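Side-chain contacts in octaprenyl Pyrophosphate Synthase (PDB 3TC1), which probably condenses allylic and isopentenyl pyrophosphates into the C40 chain of octaprenyl pyrophosphate: residues G33-L38 and I65-Q70; D77-K82 and N100-G105; A124-N129 and L171-I176. One frame throughout, in Å; residues are numbered along the deposited sequence.

Contact 1. Residues G33-L38 and I65-Q70; sequences GPSKML and IVEMIQ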
loop_
_atom_site.group_PDB
_atom_site.type_symbol
_atom_site.label_atom_id
_atom_site.label_comp_id
_atom_site.label_asym_id
_atom_site.label_seq_id
_atom_site.Cartn_x
_atom_site.Cartn_y
_atom_site.Cartn_z
ATOM N N GLY B 33 4.325 -18.081 -0.143
ATOM C CA GLY B 33 3.978 -19.367 0.430
ATOM C C GLY B 33 2.713 -19.388 1.263
ATOM O O GLY B 33 2.066 -18.355 1.453
ATOM N N PRO B 34 2.346 -20.569 1.786
ATOM C CA PRO B 34 1.155 -20.779 2.613
ATOM C C PRO B 34 1.177 -19.905 3.850
ATOM O O PRO B 34 2.223 -19.436 4.274
ATOM C CB PRO B 34 1.244 -22.259 2.968
ATOM C CG PRO B 34 2.736 -22.479 3.050
ATOM C CD PRO B 34 3.193 -21.774 1.792
ATOM N N SER B 35 0.003 -19.692 4.420
ATOM C CA SER B 35 -0.130 -18.892 5.619
ATOM C C SER B 35 -0.840 -19.740 6.650
ATOM O O SER B 35 -1.616 -20.629 6.306
ATOM C CB SER B 35 -0.950 -17.635 5.333
ATOM O OG SER B 35 -1.470 -17.094 6.534
ATOM N N LYS B 36 -0.557 -19.466 7.913
ATOM C CA LYS B 36 -1.187 -20.187 9.007
ATOM C C LYS B 36 -2.656 -19.761 9.028
ATOM O O LYS B 36 -3.540 -20.515 9.445
ATOM C CB LYS B 36 -0.493 -19.817 10.325
ATOM C CG LYS B 36 -1.040 -20.515 11.551
ATOM C CD LYS B 36 -2.323 -19.881 12.051
ATOM C CE LYS B 36 -2.788 -20.588 13.304
ATOM N NZ LYS B 36 -1.642 -20.801 14.235
ATOM N N MET B 37 -2.897 -18.551 8.532
ATOM C CA MET B 37 -4.226 -17.952 8.498
ATOM C C MET B 37 -4.834 -17.900 9.892
ATOM O O MET B 37 -6.000 -18.245 10.101
ATOM C CB MET B 37 -5.146 -18.711 7.541
ATOM C CG MET B 37 -4.911 -18.357 6.085
ATOM S SD MET B 37 -6.167 -19.027 4.989
ATOM C CE MET B 37 -5.569 -20.657 4.804
ATOM N N LEU B 38 -4.024 -17.462 10.847
ATOM C CA LEU B 38 -4.456 -17.340 12.228
ATOM C C LEU B 38 -5.701 -16.463 12.340
ATOM O O LEU B 38 -6.633 -16.777 13.085
ATOM C CB LEU B 38 -3.328 -16.740 13.069
ATOM C CG LEU B 38 -3.718 -16.311 14.480
ATOM C CD1 LEU B 38 -4.321 -17.489 15.230
ATOM C CD2 LEU B 38 -2.497 -15.776 15.202
ATOM N N ILE B 65 -10.377 -10.872 2.703
ATOM C CA ILE B 65 -9.939 -9.482 2.777
ATOM C C ILE B 65 -8.893 -9.333 3.885
ATOM O O ILE B 65 -7.843 -8.720 3.686
ATOM C CB ILE B 65 -11.140 -8.545 3.085
ATOM C CG1 ILE B 65 -12.053 -8.456 1.859
ATOM C CG2 ILE B 65 -10.649 -7.160 3.507
ATOM C CD1 ILE B 65 -13.390 -7.777 2.145
ATOM N N VAL B 66 -9.181 -9.901 5.051
ATOM C CA VAL B 66 -8.250 -9.820 6.170
ATOM C C VAL B 66 -6.906 -10.504 5.887
ATOM O O VAL B 66 -5.851 -9.969 6.230
ATOM C CB VAL B 66 -8.878 -10.414 7.451
ATOM C CG1 VAL B 66 -7.812 -10.617 8.526
ATOM C CG2 VAL B 66 -9.964 -9.466 7.975
ATOM N N GLU B 67 -6.933 -11.678 5.267
ATOM C CA GLU B 67 -5.686 -12.382 4.967
ATOM C C GLU B 67 -4.867 -11.641 3.899
ATOM O O GLU B 67 -3.635 -11.650 3.933
ATOM C CB GLU B 67 -5.971 -13.813 4.494
ATOM C CG GLU B 67 -6.633 -14.731 5.540
ATOM C CD GLU B 67 -5.817 -14.890 6.829
ATOM O OE1 GLU B 67 -4.634 -14.494 6.861
ATOM O OE2 GLU B 67 -6.366 -15.428 7.816
ATOM N N MET B 68 -5.547 -11.001 2.951
ATOM C CA MET B 68 -4.833 -10.271 1.907
ATOM C C MET B 68 -4.170 -9.026 2.475
ATOM O O MET B 68 -3.075 -8.648 2.054
ATOM C CB MET B 68 -5.777 -9.925 0.753
ATOM C CG MET B 68 -6.105 -11.154 -0.073
ATOM S SD MET B 68 -7.078 -10.842 -1.532
ATOM C CE MET B 68 -5.880 -10.031 -2.581
ATOM N N ILE B 69 -4.831 -8.400 3.443
ATOM C CA ILE B 69 -4.283 -7.225 4.107
ATOM C C ILE B 69 -3.039 -7.668 4.877
ATOM O O ILE B 69 -1.993 -7.017 4.827
ATOM C CB ILE B 69 -5.310 -6.621 5.098
ATOM C CG1 ILE B 69 -6.408 -5.892 4.319
ATOM C CG2 ILE B 69 -4.620 -5.677 6.075
ATOM C CD1 ILE B 69 -7.595 -5.494 5.171
ATOM N N GLN B 70 -3.165 -8.777 5.597
ATOM C CA GLN B 70 -2.046 -9.309 6.367
ATOM C C GLN B 70 -0.867 -9.593 5.429
ATOM O O GLN B 70 0.271 -9.244 5.731
ATOM C CB GLN B 70 -2.463 -10.601 7.092
ATOM C CG GLN B 70 -1.335 -11.296 7.857
ATOM C CD GLN B 70 -0.755 -10.433 8.965
ATOM O OE1 GLN B 70 -1.313 -9.395 9.314
ATOM N NE2 GLN B 70 0.371 -10.868 9.533
#

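Contact 2. Residues D77-K82 and N100-G105; sequences DDVIDK and NAVMLG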
loop_
_atom_site.group_PDB
_atom_site.type_symbol
_atom_site.label_atom_id
_atom_site.label_comp_id
_atom_site.label_asym_id
_atom_site.label_seq_id
_atom_site.Cartn_x
_atom_site.Cartn_y
_atom_site.Cartn_z
ATOM N N ASP B 77 6.678 -5.064 4.929
ATOM C CA ASP B 77 7.578 -5.192 6.071
ATOM C C ASP B 77 8.888 -5.854 5.649
ATOM O O ASP B 77 9.951 -5.491 6.141
ATOM C CB ASP B 77 6.927 -6.004 7.197
ATOM C CG ASP B 77 5.771 -5.271 7.855
ATOM O OD1 ASP B 77 5.920 -4.068 8.164
ATOM O OD2 ASP B 77 4.715 -5.902 8.078
ATOM N N ASP B 78 8.817 -6.821 4.740
ATOM C CA ASP B 78 10.028 -7.498 4.283
ATOM C C ASP B 78 10.935 -6.547 3.511
ATOM O O ASP B 78 12.156 -6.670 3.559
ATOM C CB ASP B 78 9.684 -8.711 3.414
ATOM C CG ASP B 78 9.177 -9.880 4.231
ATOM O OD1 ASP B 78 9.476 -9.922 5.441
ATOM O OD2 ASP B 78 8.493 -10.763 3.668
ATOM N N VAL B 79 10.335 -5.597 2.806
ATOM C CA VAL B 79 11.098 -4.614 2.047
ATOM C C VAL B 79 11.823 -3.680 3.012
ATOM O O VAL B 79 13.035 -3.478 2.917
ATOM C CB VAL B 79 10.173 -3.760 1.150
ATOM C CG1 VAL B 79 10.973 -2.660 0.462
ATOM C CG2 VAL B 79 9.491 -4.647 0.123
ATOM N N ILE B 80 11.063 -3.121 3.946
ATOM C CA ILE B 80 11.598 -2.189 4.929
ATOM C C ILE B 80 12.642 -2.823 5.851
ATOM O O ILE B 80 13.567 -2.150 6.304
ATOM C CB ILE B 80 10.449 -1.592 5.770
ATOM C CG1 ILE B 80 10.991 -0.559 6.754
ATOM C CG2 ILE B 80 9.726 -2.696 6.504
ATOM C CD1 ILE B 80 9.907 0.123 7.548
ATOM N N ASP B 81 12.494 -4.115 6.126
ATOM C CA ASP B 81 13.445 -4.818 6.983
ATOM C C ASP B 81 14.549 -5.484 6.160
ATOM O O ASP B 81 15.422 -6.161 6.708
ATOM C CB ASP B 81 12.728 -5.876 7.830
ATOM C CG ASP B 81 11.873 -5.267 8.929
ATOM O OD1 ASP B 81 12.413 -4.485 9.741
ATOM O OD2 ASP B 81 10.665 -5.577 8.986
ATOM N N LYS B 82 14.510 -5.280 4.845
ATOM C CA LYS B 82 15.496 -5.865 3.942
ATOM C C LYS B 82 15.615 -7.370 4.167
ATOM O O LYS B 82 16.694 -7.951 4.022
ATOM C CB LYS B 82 16.863 -5.202 4.139
ATOM C CG LYS B 82 16.882 -3.708 3.843
ATOM C CD LYS B 82 18.288 -3.134 3.947
ATOM C CE LYS B 82 18.910 -3.433 5.303
ATOM N NZ LYS B 82 18.033 -2.990 6.423
ATOM N N ASN B 100 8.884 -4.364 -6.892
ATOM C CA ASN B 100 7.808 -5.317 -7.137
ATOM C C ASN B 100 7.129 -5.759 -5.846
ATOM O O ASN B 100 5.904 -5.886 -5.800
ATOM C CB ASN B 100 8.323 -6.542 -7.906
ATOM C CG ASN B 100 8.427 -6.292 -9.405
ATOM O OD1 ASN B 100 7.491 -5.787 -10.032
ATOM N ND2 ASN B 100 9.564 -6.658 -9.986
ATOM N N ALA B 101 7.917 -5.988 -4.799
ATOM C CA ALA B 101 7.364 -6.400 -3.514
ATOM C C ALA B 101 6.448 -5.300 -2.987
ATOM O O ALA B 101 5.398 -5.579 -2.414
ATOM C CB ALA B 101 8.483 -6.676 -2.516
ATOM N N VAL B 102 6.847 -4.049 -3.195
ATOM C CA VAL B 102 6.052 -2.911 -2.743
ATOM C C VAL B 102 4.762 -2.806 -3.553
ATOM O O VAL B 102 3.679 -2.686 -2.983
ATOM C CB VAL B 102 6.829 -1.575 -2.869
ATOM C CG1 VAL B 102 5.933 -0.408 -2.472
ATOM C CG2 VAL B 102 8.054 -1.603 -1.976
ATOM N N MET B 103 4.879 -2.848 -4.878
ATOM C CA MET B 103 3.700 -2.764 -5.735
ATOM C C MET B 103 2.762 -3.941 -5.499
ATOM O O MET B 103 1.543 -3.765 -5.477
ATOM C CB MET B 103 4.090 -2.722 -7.217
ATOM C CG MET B 103 4.678 -1.401 -7.688
ATOM S SD MET B 103 3.625 0.028 -7.333
ATOM C CE MET B 103 4.780 1.069 -6.506
ATOM N N LEU B 104 3.323 -5.136 -5.334
ATOM C CA LEU B 104 2.509 -6.322 -5.093
ATOM C C LEU B 104 1.710 -6.144 -3.805
ATOM O O LEU B 104 0.578 -6.597 -3.702
ATOM C CB LEU B 104 3.378 -7.577 -4.991
ATOM C CG LEU B 104 2.576 -8.862 -4.730
ATOM C CD1 LEU B 104 1.666 -9.153 -5.914
ATOM C CD2 LEU B 104 3.514 -10.029 -4.477
ATOM N N GLY B 105 2.312 -5.480 -2.825
ATOM C CA GLY B 105 1.622 -5.227 -1.574
ATOM C C GLY B 105 0.496 -4.234 -1.806
ATOM O O GLY B 105 -0.579 -4.339 -1.214
#

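Contact 3. Residues A124-N129 and L171-I176; sequences AQALSN and LKSMAI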
loop_
_atom_site.group_PDB
_atom_site.type_symbol
_atom_site.label_atom_id
_atom_site.label_comp_id
_atom_site.label_asym_id
_atom_site.label_seq_id
_atom_site.Cartn_x
_atom_site.Cartn_y
_atom_site.Cartn_z
ATOM N N ALA B 124 -16.115 -1.632 6.668
ATOM C CA ALA B 124 -15.112 -0.979 5.828
ATOM C C ALA B 124 -14.263 0.000 6.635
ATOM O O ALA B 124 -13.055 0.086 6.437
ATOM C CB ALA B 124 -15.782 -0.251 4.665
ATOM N N GLN B 125 -14.895 0.741 7.539
ATOM C CA GLN B 125 -14.163 1.703 8.353
ATOM C C GLN B 125 -13.310 1.036 9.424
ATOM O O GLN B 125 -12.201 1.482 9.696
ATOM C CB GLN B 125 -15.124 2.696 9.005
ATOM C CG GLN B 125 -15.770 3.648 8.015
ATOM C CD GLN B 125 -16.453 4.819 8.690
ATOM O OE1 GLN B 125 -17.086 5.642 8.032
ATOM N NE2 GLN B 125 -16.325 4.903 10.007
ATOM N N ALA B 126 -13.822 -0.028 10.035
ATOM C CA ALA B 126 -13.065 -0.723 11.069
ATOM C C ALA B 126 -11.773 -1.289 10.492
ATOM O O ALA B 126 -10.694 -1.105 11.058
ATOM C CB ALA B 126 -13.905 -1.839 11.682
ATOM N N LEU B 127 -11.869 -1.964 9.354
ATOM C CA LEU B 127 -10.671 -2.536 8.759
ATOM C C LEU B 127 -9.752 -1.508 8.103
ATOM O O LEU B 127 -8.532 -1.609 8.237
ATOM C CB LEU B 127 -11.036 -3.631 7.752
ATOM C CG LEU B 127 -11.556 -4.941 8.355
ATOM C CD1 LEU B 127 -11.779 -5.940 7.242
ATOM C CD2 LEU B 127 -10.554 -5.495 9.362
ATOM N N SER B 128 -10.310 -0.523 7.399
ATOM C CA SER B 128 -9.438 0.465 6.764
ATOM C C SER B 128 -8.710 1.271 7.840
ATOM O O SER B 128 -7.561 1.673 7.660
ATOM C CB SER B 128 -10.219 1.384 5.803
ATOM O OG SER B 128 -11.170 2.200 6.460
ATOM N N ASN B 129 -9.361 1.476 8.978
ATOM C CA ASN B 129 -8.726 2.212 10.064
ATOM C C ASN B 129 -7.608 1.364 10.666
ATOM O O ASN B 129 -6.593 1.894 11.125
ATOM C CB ASN B 129 -9.740 2.563 11.154
ATOM C CG ASN B 129 -9.099 3.275 12.335
ATOM O OD1 ASN B 129 -8.605 4.398 12.211
ATOM N ND2 ASN B 129 -9.093 2.614 13.488
ATOM N N LEU B 171 -11.938 -9.301 14.276
ATOM C CA LEU B 171 -12.975 -9.998 15.031
ATOM C C LEU B 171 -14.229 -9.146 15.190
ATOM O O LEU B 171 -15.347 -9.659 15.150
ATOM C CB LEU B 171 -12.437 -10.411 16.402
ATOM C CG LEU B 171 -11.728 -11.770 16.390
ATOM C CD1 LEU B 171 -10.847 -11.923 17.610
ATOM C CD2 LEU B 171 -12.773 -12.875 16.335
ATOM N N LYS B 172 -14.034 -7.845 15.379
ATOM C CA LYS B 172 -15.145 -6.918 15.534
ATOM C C LYS B 172 -15.938 -6.901 14.231
ATOM O O LYS B 172 -17.169 -6.879 14.240
ATOM C CB LYS B 172 -14.610 -5.519 15.852
ATOM C CG LYS B 172 -15.676 -4.469 16.121
ATOM C CD LYS B 172 -15.046 -3.095 16.343
ATOM C CE LYS B 172 -16.099 -2.014 16.542
ATOM N NZ LYS B 172 -15.485 -0.674 16.767
ATOM N N SER B 173 -15.225 -6.931 13.109
ATOM C CA SER B 173 -15.865 -6.923 11.803
ATOM C C SER B 173 -16.684 -8.187 11.545
ATOM O O SER B 173 -17.759 -8.115 10.954
ATOM C CB SER B 173 -14.820 -6.752 10.699
ATOM O OG SER B 173 -14.207 -5.476 10.788
ATOM N N MET B 174 -16.187 -9.342 11.980
ATOM C CA MET B 174 -16.931 -10.581 11.766
ATOM C C MET B 174 -18.173 -10.590 12.655
ATOM O O MET B 174 -19.248 -11.047 12.243
ATOM C CB MET B 174 -16.058 -11.801 12.069
ATOM C CG MET B 174 -16.752 -13.137 11.788
ATOM S SD MET B 174 -17.247 -13.368 10.061
ATOM C CE MET B 174 -15.751 -13.980 9.375
ATOM N N ALA B 175 -18.026 -10.076 13.870
ATOM C CA ALA B 175 -19.139 -10.012 14.803
ATOM C C ALA B 175 -20.241 -9.135 14.205
ATOM O O ALA B 175 -21.426 -9.472 14.281
ATOM C CB ALA B 175 -18.671 -9.442 16.143
ATOM N N ILE B 176 -19.841 -8.009 13.617
ATOM C CA ILE B 176 -20.780 -7.087 12.987
ATOM C C ILE B 176 -21.517 -7.812 11.858
ATOM O O ILE B 176 -22.744 -7.783 11.789
ATOM C CB ILE B 176 -20.043 -5.857 12.390
ATOM C CG1 ILE B 176 -19.467 -4.993 13.518
ATOM C CG2 ILE B 176 -20.994 -5.042 11.518
ATOM C CD1 ILE B 176 -18.575 -3.848 13.034
#

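Contact 1. Residues G33-L38 and I65-Q70
Glu67 OE2 is held where two helices and a loop converge: it lies 3.4 Å from Met37 CA and is hydrogen-bonded with Ser40 OG, in the first turn of helix 38-44. Met37 is the N-cap residue of that helix, so the contact sets the start of helix 38-44 against the side of the long helix 53-80 of the all-helical prenyltransferase fold. Lys36 to Arg39 reads K-x-x-R, as in the GKxxR sequence whose basic residues bind isopentenyl pyrophosphate in relatives, with Ser35 in the place of the glycine; a similar use is probable here. Glu67 gets its carboxylate across by folding at chi2 (-58°), and its chain then meets that of Met37 at about a right angle. The touching is van der Waals: Glu67 OE2 also lies 3.5 Å from Met37 CB, while Glu67 CD approaches Met37 CG to 3.7 Å. Beyond CG the methionine turns off, and its side chain packs on Leu6 and Ile9 of helix 3-18. Because Glu67 OE2 stands 4.3 Å from Leu38 N, it makes no direct bond there; the positive end of the helix dipole would nevertheless probably favour a charged carboxylate. The loop has its own brace. Ser35 OG, swung to the far side of its own backbone N (chi1 160°), accepts from Met37 N over 2.9 Å with an N-H...O angle of 143°, forming an ST turn that leads into Met37 and its left-handed backbone conformation. That same Ser35 OG stays 4.1 Å from Glu67 OE1, a proximity without a bond.

Contact 2. Residues D77-K82 and N100-G105
At the aspartate-rich end of helix 53-80, where it lies beside helix 92-116, Val79 makes the contact between the two segments, meeting Ala101 and Val102. Both methyls of Val79 are used. Val79 CG2, on the same side as the backbone N, presses on Ala101 CB at 3.5 Å, tighter than usual for two carbons. Val79 CG1, opposite the backbone N (chi1 175°), meets Val102 CG2 at 3.9 Å. Val102 CG2 also lies 4.0 Å from Val79 CG2, so this one methyl faces both prongs of the fork, and the two valine side chains cross at about a right angle. Three buried residues thus make an apolar contact with no hydrogen bond across it, and the closest pair of CA atoms, Val79 CA and Ala101 CA, is 6.9 Å apart. The sequence Asp77 to Asp81 reads DDxxD, the first aspartate-rich motif of polyprenyl synthases, which in relatives binds magnesium and the allylic pyrophosphate; Val79 is its first intervening residue and points toward helix 92-116. Next to it Asp78 forms a salt bridge with Arg86. The helix ends in a Schellman motif, with Lys82 at positive phi and Lys82 N bonded to Val79 O over 3.0 Å. The second subunit borders the contact: Val79 packs on Phe99 of the neighbouring subunit and Ile80 on its Met103. Within the same chain, His76 NE2 is hydrogen-bonded to Val102 O, a polar link between the two helices.

Contact 3. Residues A124-N129 and L171-I176
Ala126 and Leu127 of helix 121-144 meet the hydroxyl of Ser173 on helix 152-177 by van der Waals contact, with no hydrogen bond between the two segments. Leu127 CG lies 3.6 Å from Ser173 OG and Ala126 CB 3.8 Å from it, while Leu127 CD2 adds a third approach at 3.9 Å. With short side chains at both positions, Ala126 CA and Ser173 CA come to 6.8 Å. Leu127 also packs on Leu62 of helix 53-80 and Leu116 of helix 92-116, reaching in between those two helices. The hydrogen bonds of these residues run within each helix or to the second subunit. Ser173 OG, opposite the carbonyl carbon and beside the backbone N (chi1 -66°), is hydrogen-bonded to Ala169 O one turn back. On the other helix, Ser128 OG donates to Ala124 O over 2.8 Å, tilted 24° from the carbonyl plane, and Ser128 N reaches Ala124 O from the opposite face at 3.0 Å. Ser128 OG is also hydrogen-bonded with Ser117 OG of the second subunit. With its hydrogen bond to Ala169 O made on its own helix, the Ser173 hydroxyl can lie against aliphatic carbon without giving up that polar partner.

Along the chain the three contacts follow in series, all within the polyprenyl synthase fold. Contacts 1 and 2 share helix 53-80, one midway along it and the other at its C-terminal end, with centres 16 Å apart and nearest atoms about 6 Å apart. Contact 3 joins helices 121-144 and 152-177; its centre is also 16 Å from that of contact 1, and the two touch where Val66 CG2 meets Leu127 CD1 at 4.0 Å. Contacts 2 and 3 are 25 Å apart between centres, yet both border the second subunit. Helix 53-80 therefore connects the loop leading into helix 38-44, the aspartate-rich end and the dimer interface.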